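Local coordinates for similar to hydroxylamine oxidoreductase (Kuenenia stuttgartiensis, PDB 6H5L), which probably works as a multi-heme oxidoreductase of the hydroxylamine oxidoreductase family, acting as a reductase within a 60-heme complex of an anammox bacterium, at residues 53-63 against 140-148. Sequence-based numbering, arbitrary orientation.
Sequences YWQPNRHYEPM and QIRMPTGEV. With HEC (heme c), chain C.
Part of a heme c pocket, the wall beside one heme propionate, forms where Met143 packs between Tyr53 and Tyr60. Both phenols donate to the same propionate, Tyr53 OH to heme O1A and Tyr60 OH to heme O2A, each at 2.8 Å, so each oxygen has its own donor, which should restrict carboxylate rotation. With its CG anti to the backbone N (chi1 -175°), the Tyr60 ring is directed at 140-148 and crosses the Met143 side chain at about a right angle; Met143 CG packs 3.4 Å from Tyr60 CE1, with Met143 CB above one face, displaced toward the rim. The flexible thioether, bent at chi2 and chi3, makes a Met-aromatic contact at the Tyr53 edge, Met143 SD lying 3.9 Å from Tyr53 CD1 and CE touching heme CMA. In this multiheme cytochrome a second heme touches Pro56, Met143 and Pro144. Branched Ile141 faces two ways: CG1 packs 3.7 Å from heme CHB, while CG2 touches Tyr60 OH. Met63 SD lies 3.4 Å from heme CHA. Pro56, with no N-H to donate, suits the first turn of helix 56-59, right after the N-cap position Gln55; its CB lies 3.8 Å from Thr145 CG2. That methyl also touches the Asn57 amide, whose ND2 hydrogen-bonds Glu207 OE1, while Thr145 OG1 caps helix 146-152 through a weak bond from Glu147 N. Arg357 of the second subunit packs on both tyrosines.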
loop_
_atom_site.group_PDB
_atom_site.type_symbol
_atom_site.label_atom_id
_atom_site.label_comp_id
_atom_site.label_asym_id
_atom_site.label_seq_id
_atom_site.Cartn_x
_atom_site.Cartn_y
_atom_site.Cartn_z
ATOM N N TYR A 53 29.297 -1.011 -40.806
ATOM C CA TYR A 53 28.368 -0.563 -39.779
ATOM C C TYR A 53 28.549 0.898 -39.396
ATOM O O TYR A 53 27.565 1.558 -39.059
ATOM C CB TYR A 53 28.510 -1.439 -38.528
ATOM C CG TYR A 53 28.267 -2.914 -38.783
ATOM C CD1 TYR A 53 26.978 -3.440 -38.770
ATOM C CD2 TYR A 53 29.323 -3.782 -39.036
ATOM C CE1 TYR A 53 26.752 -4.786 -39.005
ATOM C CE2 TYR A 53 29.105 -5.128 -39.270
ATOM C CZ TYR A 53 27.819 -5.625 -39.253
ATOM O OH TYR A 53 27.604 -6.965 -39.487
ATOM N N TRP A 54 29.775 1.429 -39.449
ATOM C CA TRP A 54 29.972 2.822 -39.061
ATOM C C TRP A 54 29.455 3.773 -40.137
ATOM O O TRP A 54 28.891 4.827 -39.822
ATOM C CB TRP A 54 31.447 3.100 -38.764
ATOM C CG TRP A 54 32.131 2.190 -37.757
ATOM C CD1 TRP A 54 33.442 1.815 -37.776
ATOM C CD2 TRP A 54 31.553 1.562 -36.596
ATOM N NE1 TRP A 54 33.719 0.999 -36.710
ATOM C CE2 TRP A 54 32.579 0.823 -35.972
ATOM C CE3 TRP A 54 30.275 1.550 -36.027
ATOM C CZ2 TRP A 54 32.367 0.080 -34.812
ATOM C CZ3 TRP A 54 30.066 0.811 -34.874
ATOM C CH2 TRP A 54 31.108 0.088 -34.280
ATOM N N GLN A 55 29.644 3.423 -41.408
ATOM C CA GLN A 55 29.241 4.268 -42.535
ATOM C C GLN A 55 28.548 3.384 -43.561
ATOM O O GLN A 55 29.141 2.989 -44.573
ATOM C CB GLN A 55 30.449 4.989 -43.141
ATOM C CG GLN A 55 30.103 6.044 -44.172
ATOM C CD GLN A 55 29.792 7.393 -43.553
ATOM O OE1 GLN A 55 29.670 7.522 -42.335
ATOM N NE2 GLN A 55 29.673 8.412 -44.396
ATOM N N PRO A 56 27.275 3.044 -43.325
ATOM C CA PRO A 56 26.625 2.021 -44.165
ATOM C C PRO A 56 26.454 2.422 -45.621
ATOM O O PRO A 56 26.698 1.595 -46.508
ATOM C CB PRO A 56 25.269 1.816 -43.472
ATOM C CG PRO A 56 25.473 2.305 -42.075
ATOM C CD PRO A 56 26.427 3.448 -42.192
ATOM N N ASN A 57 26.021 3.656 -45.896
ATOM C CA ASN A 57 25.807 4.076 -47.280
ATOM C C ASN A 57 27.045 3.844 -48.135
ATOM O O ASN A 57 26.947 3.360 -49.268
ATOM C CB ASN A 57 25.405 5.551 -47.331
ATOM C CG ASN A 57 23.928 5.768 -47.054
ATOM O OD1 ASN A 57 23.108 4.872 -47.263
ATOM N ND2 ASN A 57 23.579 6.967 -46.598
ATOM N N ARG A 58 28.220 4.172 -47.602
ATOM C CA ARG A 58 29.445 4.076 -48.382
ATOM C C ARG A 58 30.028 2.667 -48.384
ATOM O O ARG A 58 30.650 2.269 -49.373
ATOM C CB ARG A 58 30.475 5.073 -47.854
ATOM C CG ARG A 58 31.842 5.017 -48.525
ATOM C CD ARG A 58 31.816 5.578 -49.935
ATOM N NE ARG A 58 33.149 5.618 -50.527
ATOM C CZ ARG A 58 33.406 6.048 -51.757
ATOM N NH1 ARG A 58 32.416 6.475 -52.530
ATOM N NH2 ARG A 58 34.650 6.051 -52.216
ATOM N N HIS A 59 29.835 1.894 -47.311
ATOM C CA HIS A 59 30.641 0.696 -47.110
ATOM C C HIS A 59 29.884 -0.569 -46.723
ATOM O O HIS A 59 30.529 -1.607 -46.535
ATOM C CB HIS A 59 31.718 0.960 -46.045
ATOM C CG HIS A 59 32.776 1.926 -46.482
ATOM N ND1 HIS A 59 33.547 1.723 -47.607
ATOM C CD2 HIS A 59 33.198 3.094 -45.942
ATOM C CE1 HIS A 59 34.392 2.730 -47.746
ATOM N NE2 HIS A 59 34.203 3.573 -46.746
ATOM N N TYR A 60 28.561 -0.535 -46.589
ATOM C CA TYR A 60 27.857 -1.749 -46.198
ATOM C C TYR A 60 27.798 -2.738 -47.357
ATOM O O TYR A 60 27.669 -2.352 -48.521
ATOM C CB TYR A 60 26.443 -1.435 -45.710
ATOM C CG TYR A 60 25.712 -2.653 -45.187
ATOM C CD1 TYR A 60 26.071 -3.235 -43.979
ATOM C CD2 TYR A 60 24.672 -3.225 -45.906
ATOM C CE1 TYR A 60 25.411 -4.352 -43.498
ATOM C CE2 TYR A 60 24.004 -4.340 -45.433
ATOM C CZ TYR A 60 24.378 -4.898 -44.227
ATOM O OH TYR A 60 23.720 -6.008 -43.748
ATOM N N GLU A 61 27.903 -4.022 -47.027
ATOM C CA GLU A 61 27.773 -5.120 -47.970
ATOM C C GLU A 61 26.758 -6.119 -47.440
ATOM O O GLU A 61 26.599 -6.259 -46.223
ATOM C CB GLU A 61 29.117 -5.824 -48.201
ATOM C CG GLU A 61 30.172 -4.957 -48.865
ATOM C CD GLU A 61 31.498 -5.676 -49.024
ATOM O OE1 GLU A 61 31.588 -6.852 -48.616
ATOM O OE2 GLU A 61 32.450 -5.066 -49.555
ATOM N N PRO A 62 26.060 -6.828 -48.325
ATOM C CA PRO A 62 25.009 -7.746 -47.873
ATOM C C PRO A 62 25.578 -8.938 -47.116
ATOM O O PRO A 62 26.756 -9.286 -47.233
ATOM C CB PRO A 62 24.337 -8.193 -49.179
ATOM C CG PRO A 62 24.736 -7.173 -50.197
ATOM C CD PRO A 62 26.105 -6.724 -49.793
ATOM N N MET A 63 24.712 -9.558 -46.316
ATOM C CA MET A 63 25.065 -10.781 -45.611
ATOM C C MET A 63 25.434 -11.884 -46.600
ATOM O O MET A 63 25.056 -11.859 -47.774
ATOM C CB MET A 63 23.907 -11.241 -44.728
ATOM C CG MET A 63 23.762 -10.475 -43.430
ATOM S SD MET A 63 22.183 -10.842 -42.650
ATOM C CE MET A 63 22.138 -12.621 -42.828
ATOM N N GLN A 140 16.653 -7.233 -49.650
ATOM C CA GLN A 140 17.866 -7.493 -48.892
ATOM C C GLN A 140 17.779 -6.775 -47.552
ATOM O O GLN A 140 16.977 -5.856 -47.369
ATOM C CB GLN A 140 19.119 -7.043 -49.657
ATOM C CG GLN A 140 19.415 -7.850 -50.913
ATOM C CD GLN A 140 20.501 -7.219 -51.765
ATOM O OE1 GLN A 140 20.746 -6.017 -51.682
ATOM N NE2 GLN A 140 21.158 -8.031 -52.587
ATOM N N ILE A 141 18.614 -7.211 -46.611
ATOM C CA ILE A 141 18.694 -6.565 -45.305
ATOM C C ILE A 141 19.571 -5.323 -45.416
ATOM O O ILE A 141 20.540 -5.283 -46.185
ATOM C CB ILE A 141 19.216 -7.554 -44.239
ATOM C CG1 ILE A 141 18.116 -7.882 -43.226
ATOM C CG2 ILE A 141 20.445 -7.008 -43.517
ATOM C CD1 ILE A 141 16.893 -8.533 -43.828
ATOM N N ARG A 142 19.217 -4.294 -44.645
ATOM C CA ARG A 142 19.844 -2.982 -44.723
ATOM C C ARG A 142 20.197 -2.490 -43.328
ATOM O O ARG A 142 19.453 -2.723 -42.369
ATOM C CB ARG A 142 18.913 -1.967 -45.403
ATOM C CG ARG A 142 19.522 -0.591 -45.601
ATOM C CD ARG A 142 18.501 0.520 -45.389
ATOM N NE ARG A 142 17.246 0.269 -46.092
ATOM C CZ ARG A 142 16.061 0.167 -45.497
ATOM N NH1 ARG A 142 15.963 0.307 -44.182
ATOM N NH2 ARG A 142 14.970 -0.064 -46.215
ATOM N N MET A 143 21.348 -1.816 -43.220
ATOM C CA MET A 143 21.694 -1.058 -42.026
ATOM C C MET A 143 21.059 0.319 -42.151
ATOM O O MET A 143 21.447 1.116 -43.013
ATOM C CB MET A 143 23.209 -0.956 -41.833
ATOM C CG MET A 143 23.852 -2.222 -41.289
ATOM S SD MET A 143 23.233 -2.712 -39.668
ATOM C CE MET A 143 22.545 -4.319 -40.054
ATOM N N PRO A 144 20.079 0.637 -41.308
ATOM C CA PRO A 144 19.349 1.902 -41.464
ATOM C C PRO A 144 20.219 3.096 -41.097
ATOM O O PRO A 144 20.628 3.264 -39.945
ATOM C CB PRO A 144 18.159 1.742 -40.508
ATOM C CG PRO A 144 18.642 0.785 -39.492
ATOM C CD PRO A 144 19.573 -0.165 -40.181
ATOM N N THR A 145 20.483 3.938 -42.092
ATOM C CA THR A 145 21.129 5.216 -41.854
ATOM C C THR A 145 20.100 6.219 -41.346
ATOM O O THR A 145 18.916 5.913 -41.207
ATOM C CB THR A 145 21.796 5.743 -43.121
ATOM O OG1 THR A 145 20.800 5.936 -44.129
ATOM C CG2 THR A 145 22.832 4.745 -43.619
ATOM N N GLY A 146 20.562 7.438 -41.068
ATOM C CA GLY A 146 19.677 8.503 -40.646
ATOM C C GLY A 146 18.627 8.850 -41.680
ATOM O O GLY A 146 17.580 9.414 -41.335
ATOM N N GLU A 147 18.879 8.515 -42.946
ATOM C CA GLU A 147 17.916 8.767 -44.011
ATOM C C GLU A 147 16.672 7.897 -43.867
ATOM O O GLU A 147 15.568 8.338 -44.205
ATOM C CB GLU A 147 18.582 8.542 -45.367
ATOM C CG GLU A 147 19.884 9.325 -45.536
ATOM C CD GLU A 147 20.463 9.213 -46.931
ATOM O OE1 GLU A 147 20.227 8.172 -47.577
ATOM O OE2 GLU A 147 21.145 10.163 -47.380
ATOM N N VAL A 148 16.826 6.669 -43.371
ATOM C CA VAL A 148 15.662 5.837 -43.078
ATOM C C VAL A 148 14.913 6.386 -41.869
ATOM O O VAL A 148 13.683 6.507 -41.881
ATOM C CB VAL A 148 16.089 4.374 -42.861
ATOM C CG1 VAL A 148 14.909 3.534 -42.385
ATOM C CG2 VAL A 148 16.678 3.799 -44.134
HETATM FE FE HEC C . 18.084 -12.028 -39.412
HETATM C CHA HEC C . 21.431 -11.345 -39.346
HETATM C CHB HEC C . 17.402 -8.674 -39.724
HETATM C CHC HEC C . 14.813 -12.761 -40.031
HETATM C CHD HEC C . 18.597 -15.179 -38.201
HETATM N NA HEC C . 19.207 -10.324 -39.545
HETATM C C1A HEC C . 20.584 -10.261 -39.435
HETATM C C2A HEC C . 20.974 -8.863 -39.438
HETATM C C3A HEC C . 19.860 -8.127 -39.538
HETATM C C4A HEC C . 18.727 -9.029 -39.608
HETATM C CMA HEC C . 19.780 -6.585 -39.575
HETATM C CAA HEC C . 22.424 -8.336 -39.331
HETATM C CBA HEC C . 22.984 -7.942 -40.694
HETATM C CGA HEC C . 24.440 -7.586 -40.526
HETATM O O1A HEC C . 24.994 -7.839 -39.425
HETATM O O2A HEC C . 25.049 -7.053 -41.489
HETATM N NB HEC C . 16.399 -10.912 -39.739
HETATM C C1B HEC C . 16.368 -9.551 -39.969
HETATM C C2B HEC C . 15.069 -9.218 -40.520
HETATM C C3B HEC C . 14.351 -10.347 -40.596
HETATM C C4B HEC C . 15.176 -11.435 -40.111
HETATM C CMB HEC C . 14.613 -7.793 -40.909
HETATM C CAB HEC C . 12.905 -10.506 -41.116
HETATM C CBB HEC C . 12.821 -10.239 -42.635
HETATM N NC HEC C . 16.900 -13.657 -39.094
HETATM C C1C HEC C . 15.606 -13.784 -39.559
HETATM C C2C HEC C . 15.269 -15.193 -39.580
HETATM C C3C HEC C . 16.267 -15.857 -38.966
HETATM C C4C HEC C . 17.344 -14.908 -38.716
HETATM C CMC HEC C . 13.845 -15.714 -39.897
HETATM C CAC HEC C . 16.337 -17.377 -38.665
HETATM C CBC HEC C . 16.215 -18.230 -39.948
HETATM N ND HEC C . 19.772 -13.097 -38.835
HETATM C C1D HEC C . 19.737 -14.423 -38.410
HETATM C C2D HEC C . 21.099 -14.875 -38.224
HETATM C C3D HEC C . 21.990 -13.677 -38.584
HETATM C C4D HEC C . 21.075 -12.618 -38.951
HETATM C CMD HEC C . 21.562 -16.271 -37.762
HETATM C CAD HEC C . 23.534 -13.619 -38.559
HETATM C CBD HEC C . 24.041 -13.612 -39.998
HETATM C CGD HEC C . 25.544 -13.535 -40.050
HETATM O O1D HEC C . 26.094 -13.472 -41.180
HETATM O O2D HEC C . 26.191 -13.534 -38.973
#